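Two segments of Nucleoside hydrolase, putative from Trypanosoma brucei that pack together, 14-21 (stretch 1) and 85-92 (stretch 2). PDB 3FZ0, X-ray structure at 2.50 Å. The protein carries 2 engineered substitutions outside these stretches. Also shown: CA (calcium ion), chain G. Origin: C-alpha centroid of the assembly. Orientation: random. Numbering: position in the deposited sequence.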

# COMPACT_ATOMS: atom_id res chain seq x y z
N ASP B 14 14.03 2.08 -24.55
CA ASP B 14 14.46 3.34 -23.98
C ASP B 14 15.91 3.72 -24.35
O ASP B 14 16.52 4.60 -23.73
CB ASP B 14 14.22 3.41 -22.46
CG ASP B 14 15.13 2.47 -21.65
OD1 ASP B 14 15.54 1.40 -22.15
OD2 ASP B 14 15.42 2.79 -20.48
N CYS B 15 16.46 3.02 -25.35
CA CYS B 15 17.57 3.57 -26.15
C CYS B 15 18.90 3.75 -25.44
O CYS B 15 19.64 4.70 -25.72
CB CYS B 15 17.14 4.89 -26.81
SG CYS B 15 15.46 4.78 -27.49
N GLY B 16 19.18 2.87 -24.48
CA GLY B 16 20.49 2.82 -23.83
C GLY B 16 21.49 1.91 -24.56
O GLY B 16 21.18 1.34 -25.62
N GLY B 17 22.68 1.78 -23.98
CA GLY B 17 23.77 1.00 -24.56
C GLY B 17 23.35 -0.43 -24.86
O GLY B 17 23.53 -0.92 -25.99
N ASP B 18 22.76 -1.11 -23.88
CA ASP B 18 22.31 -2.50 -24.12
C ASP B 18 21.10 -2.61 -25.05
O ASP B 18 20.96 -3.58 -25.79
CB ASP B 18 22.21 -3.32 -22.81
CG ASP B 18 21.05 -2.89 -21.92
OD1 ASP B 18 20.92 -1.67 -21.63
OD2 ASP B 18 20.25 -3.81 -21.54
N ASP B 19 20.26 -1.59 -25.09
CA ASP B 19 19.24 -1.51 -26.14
C ASP B 19 19.85 -1.49 -27.56
O ASP B 19 19.34 -2.12 -28.49
CB ASP B 19 18.38 -0.27 -25.96
CG ASP B 19 17.69 -0.22 -24.62
OD1 ASP B 19 18.32 0.15 -23.62
OD2 ASP B 19 16.48 -0.56 -24.54
N ALA B 20 20.94 -0.74 -27.73
CA ALA B 20 21.60 -0.67 -29.03
C ALA B 20 22.16 -2.03 -29.44
O ALA B 20 21.93 -2.43 -30.57
CB ALA B 20 22.68 0.40 -29.06
N ILE B 21 22.88 -2.71 -28.54
CA ILE B 21 23.40 -4.07 -28.81
C ILE B 21 22.22 -5.02 -29.16
O ILE B 21 22.33 -5.83 -30.08
CB ILE B 21 24.20 -4.67 -27.60
CG1 ILE B 21 25.41 -3.79 -27.26
CG2 ILE B 21 24.60 -6.16 -27.87
CD1 ILE B 21 26.43 -3.64 -28.38
CA CA G . 16.53 -0.83 -22.04
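Stretch 2 85-92: GFGSDGFG

Stretch 2 is a glycine-rich loop that packs against the start of a helix in stretch 1, through two phenylalanine rings and close backbone contacts, with no hydrogen bond between the two stretches. The contact is small and tight, burying 282 Å² summed over both sides.

Stretch 1 enters as a loop and becomes helical at Gly17, with Gly16 in the N-cap position. Backbone hydrogen bonds from Ala20 N to Gly16 O (3.0 Å) and from Ile21 N to Gly17 O (3.2 Å) hold the first turn. The Asp19 side chain folds back, and its OD1 accepts a hydrogen bond from Gly16 N at 3.0 Å. Both carboxylate oxygens of Asp19 also bind the calcium ion, as does Asp14 OD1.

Stretch 2 has no regular helix or strand. Gly87 to Gly90 form a type I beta turn, closed by Gly90 N to Gly87 O at 3.0 Å. A second backbone hydrogen bond, Gly92 N to Phe86 O at 3.0 Å, ties the two ends of this loop together. Asp89 OD1 accepts from Phe91 N at 2.8 Å. Gly90 has a positive phi, which favours glycine. Gly87 and Gly92 adopt backbone angles at which a CB would jam against the preceding carbonyl oxygen.

The backbones come closest at the glycines. Gly90 lies beside Gly16, with their CA atoms 4.9 Å apart, and the CA atoms of Phe91 and Gly17 are 5.4 Å apart. Over these two pairs the two chains run in roughly the same sense. Gly90 O sits 3.3 Å from Gly16 CA in a CA-H...O contact. The same oxygen is 3.2 Å from Gly17 N, but the angle is too poor for a hydrogen bond.

The CA-to-CB bond of Phe86 points toward stretch 1, and its ring lies on Gly17. Gly17 CA stands over one ring face, 3.3 Å from the centroid and 10° off the normal, a CH-pi contact. The missing side chain makes this possible: a CB on Gly17 would fall 1.9 Å from Phe86 CE2. Next to it, Asp18 N lies 3.4 Å from Phe86 CZ.

The CA-to-CB bond of Phe91 points sideways to stretch 1, but the end of the side chain comes nearer. Its CD1 is 3.3 Å from Cys15 O. Its CE1 is 3.8 Å from Gly16 O, which lies at the ring edge, near the ring plane. Phe91 CE1 is also 3.8 Å from Ala20 CB, an apolar contact one turn into the helix.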

# COMPACT_ATOMS: atom_id res chain seq x y z
N GLY B 85 24.94 4.96 -16.39
CA GLY B 85 26.04 4.01 -16.61
C GLY B 85 26.65 4.07 -18.00
O GLY B 85 27.87 3.96 -18.18
N PHE B 86 25.81 4.29 -19.00
CA PHE B 86 26.29 4.44 -20.35
C PHE B 86 26.71 5.85 -20.69
O PHE B 86 27.13 6.09 -21.81
CB PHE B 86 25.23 3.92 -21.35
CG PHE B 86 25.24 2.43 -21.49
CD1 PHE B 86 24.28 1.64 -20.82
CD2 PHE B 86 26.25 1.79 -22.25
CE1 PHE B 86 24.29 0.22 -20.93
CE2 PHE B 86 26.29 0.41 -22.37
CZ PHE B 86 25.31 -0.39 -21.70
N GLY B 87 26.60 6.77 -19.74
CA GLY B 87 26.91 8.19 -19.98
C GLY B 87 25.71 9.15 -19.92
O GLY B 87 24.56 8.74 -19.80
N SER B 88 25.97 10.46 -20.04
CA SER B 88 24.88 11.43 -19.91
C SER B 88 23.75 11.29 -20.94
O SER B 88 22.62 11.67 -20.65
CB SER B 88 25.42 12.86 -19.84
OG SER B 88 25.94 13.30 -21.07
N ASP B 89 24.06 10.73 -22.12
CA ASP B 89 23.06 10.53 -23.17
C ASP B 89 22.64 9.07 -23.29
O ASP B 89 21.96 8.69 -24.24
CB ASP B 89 23.54 11.10 -24.53
CG ASP B 89 24.75 10.32 -25.16
OD1 ASP B 89 25.27 9.33 -24.57
OD2 ASP B 89 25.18 10.72 -26.27
N GLY B 90 23.08 8.25 -22.34
CA GLY B 90 22.90 6.79 -22.36
C GLY B 90 23.48 6.05 -23.56
O GLY B 90 23.05 4.92 -23.85
N PHE B 91 24.45 6.67 -24.24
CA PHE B 91 24.89 6.21 -25.57
C PHE B 91 26.39 6.44 -25.83
O PHE B 91 26.86 6.46 -26.99
CB PHE B 91 24.03 6.88 -26.66
CG PHE B 91 23.46 5.92 -27.68
CD1 PHE B 91 22.58 4.89 -27.29
CD2 PHE B 91 23.75 6.06 -29.03
CE1 PHE B 91 22.05 4.01 -28.23
CE2 PHE B 91 23.23 5.18 -29.97
CZ PHE B 91 22.37 4.16 -29.58
N GLY B 92 27.14 6.63 -24.74
CA GLY B 92 28.57 6.77 -24.77
C GLY B 92 29.13 8.17 -24.67
O GLY B 92 30.33 8.29 -24.56
O HOH W 1 18.66 -0.57 -20.85
O HOH W 2 16.31 -2.49 -20.47
O HOH W 3 15.72 0.32 -19.73